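Glutamate--tRNA ligase (Methanothermobacter thermautotrophicus, PDB 3AII) is a non-discriminating archaeal class I synthetase that probably activates glutamate with ATP and transfers it to the acceptor end of tRNA. Local coordinates at residues E197-E200 with L201-G205; R211-F215 with R216-Q220; Q220-R223 with E224-M228. All blocks are in the same frame, centred on the assembly; numbering follows the deposited sequence.

How the interactions relate
The three contacts are local and lie in series along one zinc-binding part of the catalytic region; they neither nest nor cross, and none closes a loop, each joining consecutive residues of one stretch. From the N terminus, interaction 1 comes first, in the last turns of helix 195-203, where a Schellman motif ends the helix. The chain then passes the zinc ligands Cys208 and Cys210 to reach interaction 2, which starts helix 215-224 at its N-cap. Interaction 3 begins at Gln220, where interaction 2 stops, and the two also touch through Leu213 and Arg221. Helix 195-203 is thereby tied to strand 188-191, and helix 215-224 to strands 188-191, 234-237 and 252-256 and helix 172-184.

Interaction 1: residues E197-E200 with L201-G205; sequences EFRE and LKNRG
The Phe198 ring meets Lys202 one helical turn on, with Phe198 CE1 3.9 Å from Lys202 CD. The aliphatic part of the lysine crosses the ring obliquely, while Arg236 makes a cation-pi contact with the same ring. Two guanidinium groups are met at their edges. Asn203 OD1 lies near the plane of the Arg199 group, 3.7 Å from Arg199 NE, with the amide turned 73° against it; Arg199 CG, anti to the backbone N, lies 3.4 Å from Asn203 OD1. At the edge of the Arg204 group lies Glu200 CG, 3.2 Å from Arg204 NH2. Glu200 OE1 stays 4.2 Å from Arg204 NH2, near but beyond a salt bridge, so any attraction is probably modest; the salt bridge of Arg204 goes to Glu206 instead. Beneath these side chains run ordinary helical bonds, such as Lys202 N to Phe198 O at 2.8 Å. A Schellman motif ends the helix: Gly205 N-H, at positive phi, donates to Lys202 O, and Glu206 N reaches Leu201 O. The outer side of helix 195-203 is thus largely polar, whereas Phe198 is buried beside the zinc site, against the zinc ligands Cys193, Cys208 and, on strand 188-191, Cys191, and against Tyr189.

Interaction 2: residues R211-F215 with R216-Q220; sequences RSLGF and RENLQ
The N-terminal cap of helix 215-224 is built here, with Gly214 at the N-cap and Glu217 as the N3 residue that folds back on it. Gly214 N donates to Glu217 OE2 in a nearly straight bond of 3.0 Å (175° at the hydrogen), the oxygen accepting through its anti lone pair. This is one half of a capping box; the other half is missing because the glycine has no side chain to answer the N-H of Glu217. Having a carboxylate at this end of the helix probably suits the helix dipole. Leu213, just before the cap, crosses Glu217 at about a right angle, its CD2 3.7 Å from Glu217 OE2.

On another side of the helix, Phe215 has its CG anti to the backbone N (chi1 168°), which lays the ring alongside the next turn, with Phe215 CZ 3.9 Å from Leu219 CD2. Ile183 and Glu184 of helix 172-184 also touch this ring. Arg216 runs beside it in the same direction: Phe215 CE2 lies over one face of the Arg216 guanidinium, off toward its rim, 3.3 Å from Arg216 NE, the two planes 62° apart. With an alanine at Phe215, the methyl of Leu219 and the guanidinium of Arg216 would probably lose their shared neighbour, and the arginine would be freer to turn.

Asn218 is buried and held at both ends of its amide: OD1 accepts from Val190 N, while ND2 donates at 3.0 Å to a water that in turn donates to Leu213 O at 2.8 Å.

Interaction 3: residues Q220-R223 with E224-M228; sequences QRWR and EMFEM
Gln220 and Glu224 make the polar side-chain bond of this stretch, at the C-terminal end of helix 215-224. Gln220 NE2 donates to Glu224 OE1 at 2.7 Å, with 166° at the hydrogen; the acceptor lies nearly in the amide plane and offers its anti lone pair. The bend of the glutamine at chi2 (67°) turns the amide forward, toward Glu224 one turn on.

The backbone bonds change span as the helix ends. Glu224 N still reaches four residues back, to Gln220 O, but Met225 N divides itself between Arg221 O and Trp222 O, both weak at 3.1 Å. Phe226 N then bonds weakly to Arg223 O, three residues back.

Among the aromatic contacts, Phe226 and Trp222 form a T-shaped pair, the centroid of the six-membered ring of Trp222 and that of the Phe226 ring 5.1 Å apart, planes at 85°. The phenyl edge points at the indole face, Phe226 CE1 coming to 3.6 Å from Trp222 CZ2. The carbonyl oxygen of Trp222 lies in the plane of the phenyl ring, 3.4 Å from Phe226 CD1. Tyr176 makes a further edge-to-face pair with Phe226.

A Met-aromatic contact completes the set: Met225 SD approaches the indole obliquely, 3.9 Å from Trp222 CE3. Trp222 also packs on helix 172-184 and on strands 234-237 and 252-256.

The chemistry is thus divided by environment: the amide-carboxylate bond joins two exposed side chains, while an aromatic edge and a sulfur gather round the indole of buried Trp222, contacts that need no polar partner.

Interaction 1: residues E197-E200 with L201-G205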
ATOM      1  N   GLU A 197      18.400  17.134 -32.045  1.00 29.99           N
ATOM      2  CA  GLU A 197      18.230  18.213 -33.007  1.00 28.59           C
ATOM      3  C   GLU A 197      16.839  18.830 -32.859  1.00 40.10           C
ATOM      4  O   GLU A 197      16.681  20.050 -32.934  1.00 30.45           O
ATOM      5  CB  GLU A 197      18.456  17.718 -34.436  1.00 32.19           C
ATOM      6  CG  GLU A 197      19.086  18.769 -35.345  1.00 62.57           C
ATOM      7  CD  GLU A 197      18.296  18.999 -36.620  1.00 80.28           C
ATOM      8  OE1 GLU A 197      18.100  18.029 -37.386  1.00 90.57           O
ATOM      9  OE2 GLU A 197      17.877  20.152 -36.861  1.00 62.77           O
ATOM     10  N   PHE A 198      15.836  17.984 -32.631  1.00 28.90           N
ATOM     11  CA  PHE A 198      14.492  18.481 -32.365  1.00 28.34           C
ATOM     12  C   PHE A 198      14.461  19.327 -31.101  1.00 32.50           C
ATOM     13  O   PHE A 198      13.816  20.376 -31.053  1.00 28.90           O
ATOM     14  CB  PHE A 198      13.475  17.335 -32.230  1.00 28.33           C
ATOM     15  CG  PHE A 198      12.073  17.821 -32.017  1.00 32.20           C
ATOM     16  CD1 PHE A 198      11.572  17.996 -30.738  1.00 25.86           C
ATOM     17  CD2 PHE A 198      11.274  18.150 -33.099  1.00 29.26           C
ATOM     18  CE1 PHE A 198      10.293  18.478 -30.539  1.00 32.29           C
ATOM     19  CE2 PHE A 198       9.991  18.634 -32.905  1.00 25.13           C
ATOM     20  CZ  PHE A 198       9.502  18.791 -31.626  1.00 25.32           C
ATOM     21  N   ARG A 199      15.150  18.862 -30.064  1.00 27.95           N
ATOM     22  CA  ARG A 199      15.147  19.559 -28.785  1.00 30.53           C
ATOM     23  C   ARG A 199      15.739  20.959 -28.927  1.00 29.11           C
ATOM     24  O   ARG A 199      15.237  21.921 -28.339  1.00 31.29           O
ATOM     25  CB  ARG A 199      15.925  18.752 -27.740  1.00 37.68           C
ATOM     26  CG  ARG A 199      15.956  19.383 -26.358  1.00 38.82           C
ATOM     27  CD  ARG A 199      16.764  18.533 -25.393  1.00 52.75           C
ATOM     28  NE  ARG A 199      16.889  19.167 -24.085  1.00 73.89           N
ATOM     29  CZ  ARG A 199      17.440  18.586 -23.026  1.00 91.30           C
ATOM     30  NH1 ARG A 199      17.911  17.351 -23.119  1.00 77.69           N
ATOM     31  NH2 ARG A 199      17.515  19.237 -21.872  1.00 91.50           N
ATOM     32  N   GLU A 200      16.805  21.069 -29.712  1.00 29.03           N
ATOM     33  CA  GLU A 200      17.461  22.355 -29.920  1.00 40.14           C
ATOM     34  C   GLU A 200      16.503  23.356 -30.575  1.00 49.19           C
ATOM     35  O   GLU A 200      16.458  24.529 -30.198  1.00 37.00           O
ATOM     36  CB  GLU A 200      18.718  22.173 -30.772  1.00 43.64           C
ATOM     37  CG  GLU A 200      19.666  23.358 -30.751  1.00 68.53           C
ATOM     38  CD  GLU A 200      20.899  23.126 -31.601  1.00 87.38           C
ATOM     39  OE1 GLU A 200      20.764  22.540 -32.697  1.00 78.35           O
ATOM     40  OE2 GLU A 200      22.002  23.530 -31.175  1.00 90.46           O
ATOM     41  N   LEU A 201      15.733  22.883 -31.549  1.00 36.77           N
ATOM     42  CA  LEU A 201      14.746  23.726 -32.222  1.00 28.68           C
ATOM     43  C   LEU A 201      13.637  24.097 -31.251  1.00 33.96           C
ATOM     44  O   LEU A 201      13.274  25.268 -31.119  1.00 32.94           O
ATOM     45  CB  LEU A 201      14.158  23.004 -33.434  1.00 29.07           C
ATOM     46  CG  LEU A 201      15.071  22.811 -34.643  1.00 39.38           C
ATOM     47  CD1 LEU A 201      14.397  21.934 -35.690  1.00 35.70           C
ATOM     48  CD2 LEU A 201      15.468  24.164 -35.238  1.00 35.20           C
ATOM     49  N   LYS A 202      13.110  23.084 -30.569  1.00 29.43           N
ATOM     50  CA  LYS A 202      12.014  23.255 -29.625  1.00 27.18           C
ATOM     51  C   LYS A 202      12.328  24.293 -28.551  1.00 31.95           C
ATOM     52  O   LYS A 202      11.491  25.130 -28.228  1.00 35.02           O
ATOM     53  CB  LYS A 202      11.702  21.916 -28.950  1.00 29.88           C
ATOM     54  CG  LYS A 202      10.439  21.919 -28.104  1.00 33.82           C
ATOM     55  CD  LYS A 202      10.340  20.655 -27.252  1.00 35.87           C
ATOM     56  CE  LYS A 202      11.277  20.718 -26.048  1.00 33.84           C
ATOM     57  NZ  LYS A 202      11.183  19.499 -25.198  1.00 25.70           N
ATOM     58  N   ASN A 203      13.531  24.223 -27.987  1.00 32.96           N
ATOM     59  CA  ASN A 203      13.919  25.113 -26.894  1.00 41.88           C
ATOM     60  C   ASN A 203      14.058  26.564 -27.331  1.00 48.63           C
ATOM     61  O   ASN A 203      14.046  27.473 -26.499  1.00 49.30           O
ATOM     62  CB  ASN A 203      15.218  24.640 -26.233  1.00 34.65           C
ATOM     63  CG  ASN A 203      15.021  23.415 -25.370  1.00 38.03           C
ATOM     64  OD1 ASN A 203      15.918  22.579 -25.247  1.00 55.07           O
ATOM     65  ND2 ASN A 203      13.838  23.295 -24.767  1.00 39.57           N
ATOM     66  N   ARG A 204      14.197  26.770 -28.637  1.00 36.31           N
ATOM     67  CA  ARG A 204      14.269  28.114 -29.201  1.00 54.35           C
ATOM     68  C   ARG A 204      12.960  28.506 -29.886  1.00 55.79           C
ATOM     69  O   ARG A 204      12.903  29.506 -30.604  1.00 50.29           O
ATOM     70  CB  ARG A 204      15.426  28.222 -30.197  1.00 44.58           C
ATOM     71  CG  ARG A 204      16.754  27.691 -29.683  1.00 66.24           C
ATOM     72  CD  ARG A 204      17.896  28.130 -30.588  1.00 70.84           C
ATOM     73  NE  ARG A 204      17.542  28.029 -32.001  1.00 66.00           N
ATOM     74  CZ  ARG A 204      17.742  26.949 -32.749  1.00 62.25           C
ATOM     75  NH1 ARG A 204      17.386  26.949 -34.025  1.00 53.10           N
ATOM     76  NH2 ARG A 204      18.294  25.866 -32.218  1.00 73.99           N
ATOM     77  N   GLY A 205      11.915  27.708 -29.674  1.00 42.81           N
ATOM     78  CA  GLY A 205      10.597  28.021 -30.203  1.00 37.35           C
ATOM     79  C   GLY A 205      10.475  27.895 -31.710  1.00 37.55           C
ATOM     80  O   GLY A 205       9.623  28.534 -32.334  1.00 44.19           O
TER

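Interaction 2: residues R211-F215 with R216-Q220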
ATOM      1  N   ARG A 211       6.531  19.402 -38.673  1.00 20.73           N
ATOM      2  CA  ARG A 211       5.381  20.120 -38.138  1.00 24.71           C
ATOM      3  C   ARG A 211       4.551  20.774 -39.237  1.00 33.50           C
ATOM      4  O   ARG A 211       3.408  21.163 -39.001  1.00 26.90           O
ATOM      5  CB  ARG A 211       5.835  21.180 -37.136  1.00 26.66           C
ATOM      6  CG  ARG A 211       4.784  21.540 -36.097  1.00 23.45           C
ATOM      7  CD  ARG A 211       5.241  22.715 -35.252  1.00 27.96           C
ATOM      8  NE  ARG A 211       4.597  22.753 -33.939  1.00 24.55           N
ATOM      9  CZ  ARG A 211       3.525  23.483 -33.640  1.00 27.85           C
ATOM     10  NH1 ARG A 211       2.953  24.249 -34.564  1.00 31.13           N
ATOM     11  NH2 ARG A 211       3.028  23.451 -32.410  1.00 27.62           N
ATOM     12  N   SER A 212       5.123  20.887 -40.435  1.00 28.49           N
ATOM     13  CA  SER A 212       4.432  21.537 -41.547  1.00 24.91           C
ATOM     14  C   SER A 212       3.750  20.553 -42.494  1.00 30.22           C
ATOM     15  O   SER A 212       3.069  20.968 -43.438  1.00 29.09           O
ATOM     16  CB  SER A 212       5.405  22.422 -42.343  1.00 33.91           C
ATOM     17  OG  SER A 212       6.348  21.632 -43.051  1.00 31.38           O
ATOM     18  N   LEU A 213       3.938  19.256 -42.265  1.00 25.19           N
ATOM     19  CA  LEU A 213       3.347  18.247 -43.145  1.00 21.97           C
ATOM     20  C   LEU A 213       1.826  18.282 -43.090  1.00 24.84           C
ATOM     21  O   LEU A 213       1.235  18.639 -42.062  1.00 28.68           O
ATOM     22  CB  LEU A 213       3.834  16.839 -42.779  1.00 25.70           C
ATOM     23  CG  LEU A 213       5.345  16.617 -42.836  1.00 36.71           C
ATOM     24  CD1 LEU A 213       5.683  15.205 -42.385  1.00 42.39           C
ATOM     25  CD2 LEU A 213       5.858  16.870 -44.239  1.00 36.57           C
ATOM     26  N   GLY A 214       1.200  17.893 -44.192  1.00 25.70           N
ATOM     27  CA  GLY A 214      -0.244  17.790 -44.257  1.00 26.46           C
ATOM     28  C   GLY A 214      -0.775  16.456 -43.764  1.00 25.72           C
ATOM     29  O   GLY A 214      -0.019  15.560 -43.385  1.00 24.39           O
ATOM     30  N   PHE A 215      -2.095  16.322 -43.779  1.00 20.54           N
ATOM     31  CA  PHE A 215      -2.761  15.127 -43.275  1.00 20.85           C
ATOM     32  C   PHE A 215      -2.234  13.826 -43.892  1.00 25.29           C
ATOM     33  O   PHE A 215      -1.776  12.927 -43.181  1.00 23.64           O
ATOM     34  CB  PHE A 215      -4.269  15.263 -43.508  1.00 19.87           C
ATOM     35  CG  PHE A 215      -5.046  13.999 -43.291  1.00 24.51           C
ATOM     36  CD1 PHE A 215      -4.980  13.321 -42.087  1.00 29.54           C
ATOM     37  CD2 PHE A 215      -5.879  13.507 -44.285  1.00 28.53           C
ATOM     38  CE1 PHE A 215      -5.710  12.167 -41.891  1.00 29.74           C
ATOM     39  CE2 PHE A 215      -6.607  12.360 -44.094  1.00 28.35           C
ATOM     40  CZ  PHE A 215      -6.523  11.683 -42.893  1.00 28.35           C
ATOM     41  N   ARG A 216      -2.292  13.717 -45.214  1.00 24.04           N
ATOM     42  CA  ARG A 216      -1.942  12.452 -45.858  1.00 28.17           C
ATOM     43  C   ARG A 216      -0.451  12.130 -45.741  1.00 21.61           C
ATOM     44  O   ARG A 216      -0.082  10.962 -45.614  1.00 24.76           O
ATOM     45  CB  ARG A 216      -2.422  12.414 -47.312  1.00 29.33           C
ATOM     46  CG  ARG A 216      -3.931  12.355 -47.446  1.00 23.37           C
ATOM     47  CD  ARG A 216      -4.488  10.994 -47.079  1.00 24.07           C
ATOM     48  NE  ARG A 216      -5.948  11.000 -47.059  1.00 26.80           N
ATOM     49  CZ  ARG A 216      -6.701   9.944 -46.770  1.00 43.50           C
ATOM     50  NH1 ARG A 216      -6.139   8.775 -46.481  1.00 40.72           N
ATOM     51  NH2 ARG A 216      -8.023  10.057 -46.764  1.00 36.06           N
ATOM     52  N   GLU A 217       0.390  13.163 -45.756  1.00 21.61           N
ATOM     53  CA  GLU A 217       1.813  12.990 -45.487  1.00 20.27           C
ATOM     54  C   GLU A 217       2.062  12.410 -44.083  1.00 24.31           C
ATOM     55  O   GLU A 217       2.817  11.446 -43.922  1.00 21.23           O
ATOM     56  CB  GLU A 217       2.555  14.315 -45.640  1.00 28.10           C
ATOM     57  CG  GLU A 217       2.641  14.827 -47.076  1.00 31.54           C
ATOM     58  CD  GLU A 217       3.348  16.173 -47.156  1.00 60.18           C
ATOM     59  OE1 GLU A 217       4.364  16.271 -47.879  1.00 61.39           O
ATOM     60  OE2 GLU A 217       2.895  17.126 -46.484  1.00 36.60           O
ATOM     61  N   ASN A 218       1.428  13.001 -43.074  1.00 20.63           N
ATOM     62  CA  ASN A 218       1.530  12.485 -41.706  1.00 19.14           C
ATOM     63  C   ASN A 218       0.937  11.091 -41.575  1.00 22.91           C
ATOM     64  O   ASN A 218       1.458  10.260 -40.839  1.00 21.17           O
ATOM     65  CB  ASN A 218       0.840  13.426 -40.713  1.00 19.46           C
ATOM     66  CG  ASN A 218       1.735  14.570 -40.270  1.00 24.89           C
ATOM     67  OD1 ASN A 218       2.887  14.365 -39.895  1.00 21.76           O
ATOM     68  ND2 ASN A 218       1.200  15.777 -40.286  1.00 23.61           N
ATOM     69  N   LEU A 219      -0.161  10.831 -42.276  1.00 18.32           N
ATOM     70  CA  LEU A 219      -0.826   9.547 -42.123  1.00 22.03           C
ATOM     71  C   LEU A 219       0.061   8.438 -42.677  1.00 21.96           C
ATOM     72  O   LEU A 219       0.127   7.343 -42.124  1.00 21.21           O
ATOM     73  CB  LEU A 219      -2.182   9.565 -42.838  1.00 21.87           C
ATOM     74  CG  LEU A 219      -3.143   8.415 -42.543  1.00 27.98           C
ATOM     75  CD1 LEU A 219      -3.579   8.464 -41.083  1.00 27.81           C
ATOM     76  CD2 LEU A 219      -4.362   8.467 -43.488  1.00 32.28           C
ATOM     77  N   GLN A 220       0.745   8.736 -43.781  1.00 20.20           N
ATOM     78  CA  GLN A 220       1.694   7.792 -44.355  1.00 19.78           C
ATOM     79  C   GLN A 220       2.857   7.513 -43.387  1.00 18.86           C
ATOM     80  O   GLN A 220       3.248   6.363 -43.201  1.00 20.21           O
ATOM     81  CB  GLN A 220       2.216   8.320 -45.699  1.00 25.18           C
ATOM     82  CG  GLN A 220       3.392   7.540 -46.259  1.00 22.90           C
ATOM     83  CD  GLN A 220       3.022   6.139 -46.667  1.00 30.68           C
ATOM     84  OE1 GLN A 220       1.879   5.867 -47.042  1.00 42.92           O
ATOM     85  NE2 GLN A 220       3.991   5.232 -46.604  1.00 35.53           N
TER
HETATM   86  O   HOH W   1       2.406  18.369 -39.547  1.00 24.33           O

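Interaction 3: residues Q220-R223 with E224-M228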
ATOM      1  N   GLN A 220       0.745   8.736 -43.781  1.00 20.20           N
ATOM      2  CA  GLN A 220       1.694   7.792 -44.355  1.00 19.78           C
ATOM      3  C   GLN A 220       2.857   7.513 -43.387  1.00 18.86           C
ATOM      4  O   GLN A 220       3.248   6.363 -43.201  1.00 20.21           O
ATOM      5  CB  GLN A 220       2.216   8.320 -45.699  1.00 25.18           C
ATOM      6  CG  GLN A 220       3.392   7.540 -46.259  1.00 22.90           C
ATOM      7  CD  GLN A 220       3.022   6.139 -46.667  1.00 30.68           C
ATOM      8  OE1 GLN A 220       1.879   5.867 -47.042  1.00 42.92           O
ATOM      9  NE2 GLN A 220       3.991   5.232 -46.604  1.00 35.53           N
ATOM     10  N   ARG A 221       3.396   8.558 -42.771  1.00 18.47           N
ATOM     11  CA  ARG A 221       4.478   8.378 -41.803  1.00 20.32           C
ATOM     12  C   ARG A 221       3.990   7.583 -40.600  1.00 19.36           C
ATOM     13  O   ARG A 221       4.729   6.773 -40.036  1.00 18.90           O
ATOM     14  CB  ARG A 221       4.994   9.716 -41.302  1.00 17.12           C
ATOM     15  CG  ARG A 221       5.775  10.534 -42.335  1.00 22.73           C
ATOM     16  CD  ARG A 221       6.503  11.647 -41.604  1.00 23.68           C
ATOM     17  NE  ARG A 221       7.466  12.359 -42.442  1.00 27.94           N
ATOM     18  CZ  ARG A 221       8.345  13.234 -41.967  1.00 31.05           C
ATOM     19  NH1 ARG A 221       8.379  13.487 -40.665  1.00 25.12           N
ATOM     20  NH2 ARG A 221       9.194  13.846 -42.785  1.00 31.10           N
ATOM     21  N   TRP A 222       2.750   7.845 -40.204  1.00 18.67           N
ATOM     22  CA  TRP A 222       2.138   7.146 -39.073  1.00 20.51           C
ATOM     23  C   TRP A 222       2.089   5.658 -39.369  1.00 16.81           C
ATOM     24  O   TRP A 222       2.506   4.834 -38.548  1.00 17.58           O
ATOM     25  CB  TRP A 222       0.735   7.711 -38.779  1.00 17.31           C
ATOM     26  CG  TRP A 222      -0.160   6.835 -37.925  1.00 18.66           C
ATOM     27  CD1 TRP A 222      -1.351   6.267 -38.297  1.00 19.46           C
ATOM     28  CD2 TRP A 222       0.070   6.428 -36.575  1.00 15.77           C
ATOM     29  NE1 TRP A 222      -1.877   5.540 -37.267  1.00 18.34           N
ATOM     30  CE2 TRP A 222      -1.028   5.616 -36.190  1.00 15.11           C
ATOM     31  CE3 TRP A 222       1.091   6.669 -35.649  1.00 14.86           C
ATOM     32  CZ2 TRP A 222      -1.139   5.055 -34.923  1.00 14.12           C
ATOM     33  CZ3 TRP A 222       0.988   6.100 -34.384  1.00 14.10           C
ATOM     34  CH2 TRP A 222      -0.118   5.301 -34.033  1.00 15.66           C
ATOM     35  N   ARG A 223       1.615   5.305 -40.561  1.00 18.03           N
ATOM     36  CA  ARG A 223       1.472   3.898 -40.908  1.00 18.33           C
ATOM     37  C   ARG A 223       2.839   3.236 -40.984  1.00 18.86           C
ATOM     38  O   ARG A 223       3.004   2.061 -40.636  1.00 21.18           O
ATOM     39  CB  ARG A 223       0.691   3.756 -42.222  1.00 24.33           C
ATOM     40  CG  ARG A 223      -0.784   4.073 -42.029  1.00 26.28           C
ATOM     41  CD  ARG A 223      -1.617   3.776 -43.276  1.00 38.26           C
ATOM     42  NE  ARG A 223      -3.044   3.859 -42.967  1.00 60.28           N
ATOM     43  CZ  ARG A 223      -3.922   4.593 -43.643  1.00 67.99           C
ATOM     44  NH1 ARG A 223      -3.530   5.310 -44.689  1.00 45.92           N
ATOM     45  NH2 ARG A 223      -5.196   4.603 -43.276  1.00 48.50           N
ATOM     46  N   GLU A 224       3.839   4.017 -41.367  1.00 18.88           N
ATOM     47  CA  GLU A 224       5.189   3.489 -41.473  1.00 18.06           C
ATOM     48  C   GLU A 224       5.789   3.149 -40.115  1.00 20.59           C
ATOM     49  O   GLU A 224       6.617   2.243 -40.012  1.00 20.28           O
ATOM     50  CB  GLU A 224       6.093   4.483 -42.191  1.00 21.70           C
ATOM     51  CG  GLU A 224       5.738   4.683 -43.648  1.00 28.94           C
ATOM     52  CD  GLU A 224       6.584   5.764 -44.282  1.00 34.10           C
ATOM     53  OE1 GLU A 224       6.294   6.143 -45.434  1.00 27.90           O
ATOM     54  OE2 GLU A 224       7.533   6.233 -43.613  1.00 31.44           O
ATOM     55  N   MET A 225       5.366   3.862 -39.073  1.00 17.75           N
ATOM     56  CA  MET A 225       5.902   3.619 -37.730  1.00 17.93           C
ATOM     57  C   MET A 225       5.753   2.168 -37.304  1.00 16.33           C
ATOM     58  O   MET A 225       6.534   1.666 -36.511  1.00 17.21           O
ATOM     59  CB  MET A 225       5.248   4.540 -36.696  1.00 18.27           C
ATOM     60  CG  MET A 225       5.715   5.982 -36.791  1.00 17.54           C
ATOM     61  SD  MET A 225       4.947   7.082 -35.570  1.00 18.95           S
ATOM     62  CE  MET A 225       5.516   6.370 -34.030  1.00 19.27           C
ATOM     63  N   PHE A 226       4.765   1.486 -37.868  1.00 17.48           N
ATOM     64  CA  PHE A 226       4.469   0.128 -37.470  1.00 18.59           C
ATOM     65  C   PHE A 226       5.510  -0.879 -37.940  1.00 21.38           C
ATOM     66  O   PHE A 226       5.493  -2.036 -37.507  1.00 25.10           O
ATOM     67  CB  PHE A 226       3.058  -0.244 -37.941  1.00 19.82           C
ATOM     68  CG  PHE A 226       1.986   0.406 -37.123  1.00 21.34           C
ATOM     69  CD1 PHE A 226       1.691   1.753 -37.290  1.00 19.95           C
ATOM     70  CD2 PHE A 226       1.321  -0.312 -36.137  1.00 21.61           C
ATOM     71  CE1 PHE A 226       0.716   2.365 -36.510  1.00 21.59           C
ATOM     72  CE2 PHE A 226       0.353   0.291 -35.361  1.00 22.28           C
ATOM     73  CZ  PHE A 226       0.050   1.635 -35.547  1.00 20.39           C
ATOM     74  N   GLU A 227       6.427  -0.432 -38.800  1.00 20.22           N
ATOM     75  CA  GLU A 227       7.522  -1.287 -39.260  1.00 20.63           C
ATOM     76  C   GLU A 227       8.883  -0.640 -39.023  1.00 23.06           C
ATOM     77  O   GLU A 227       9.891  -1.053 -39.610  1.00 28.27           O
ATOM     78  CB  GLU A 227       7.360  -1.621 -40.743  1.00 27.06           C
ATOM     79  CG  GLU A 227       6.090  -2.394 -41.057  1.00 39.90           C
ATOM     80  CD  GLU A 227       6.092  -3.782 -40.450  1.00 50.64           C
ATOM     81  OE1 GLU A 227       4.998  -4.300 -40.141  1.00 60.44           O
ATOM     82  OE2 GLU A 227       7.190  -4.353 -40.279  1.00 59.22           O
ATOM     83  N   MET A 228       8.915   0.381 -38.178  1.00 21.62           N
ATOM     84  CA  MET A 228      10.172   1.069 -37.892  1.00 21.10           C
ATOM     85  C   MET A 228      10.775   0.589 -36.581  1.00 20.92           C
ATOM     86  O   MET A 228      10.126  -0.105 -35.801  1.00 20.90           O
ATOM     87  CB  MET A 228       9.966   2.578 -37.882  1.00 19.94           C
ATOM     88  CG  MET A 228       9.579   3.106 -39.267  1.00 24.73           C
ATOM     89  SD  MET A 228       9.237   4.866 -39.271  1.00 30.78           S
ATOM     90  CE  MET A 228      10.879   5.502 -38.941  1.00 27.84           C
TER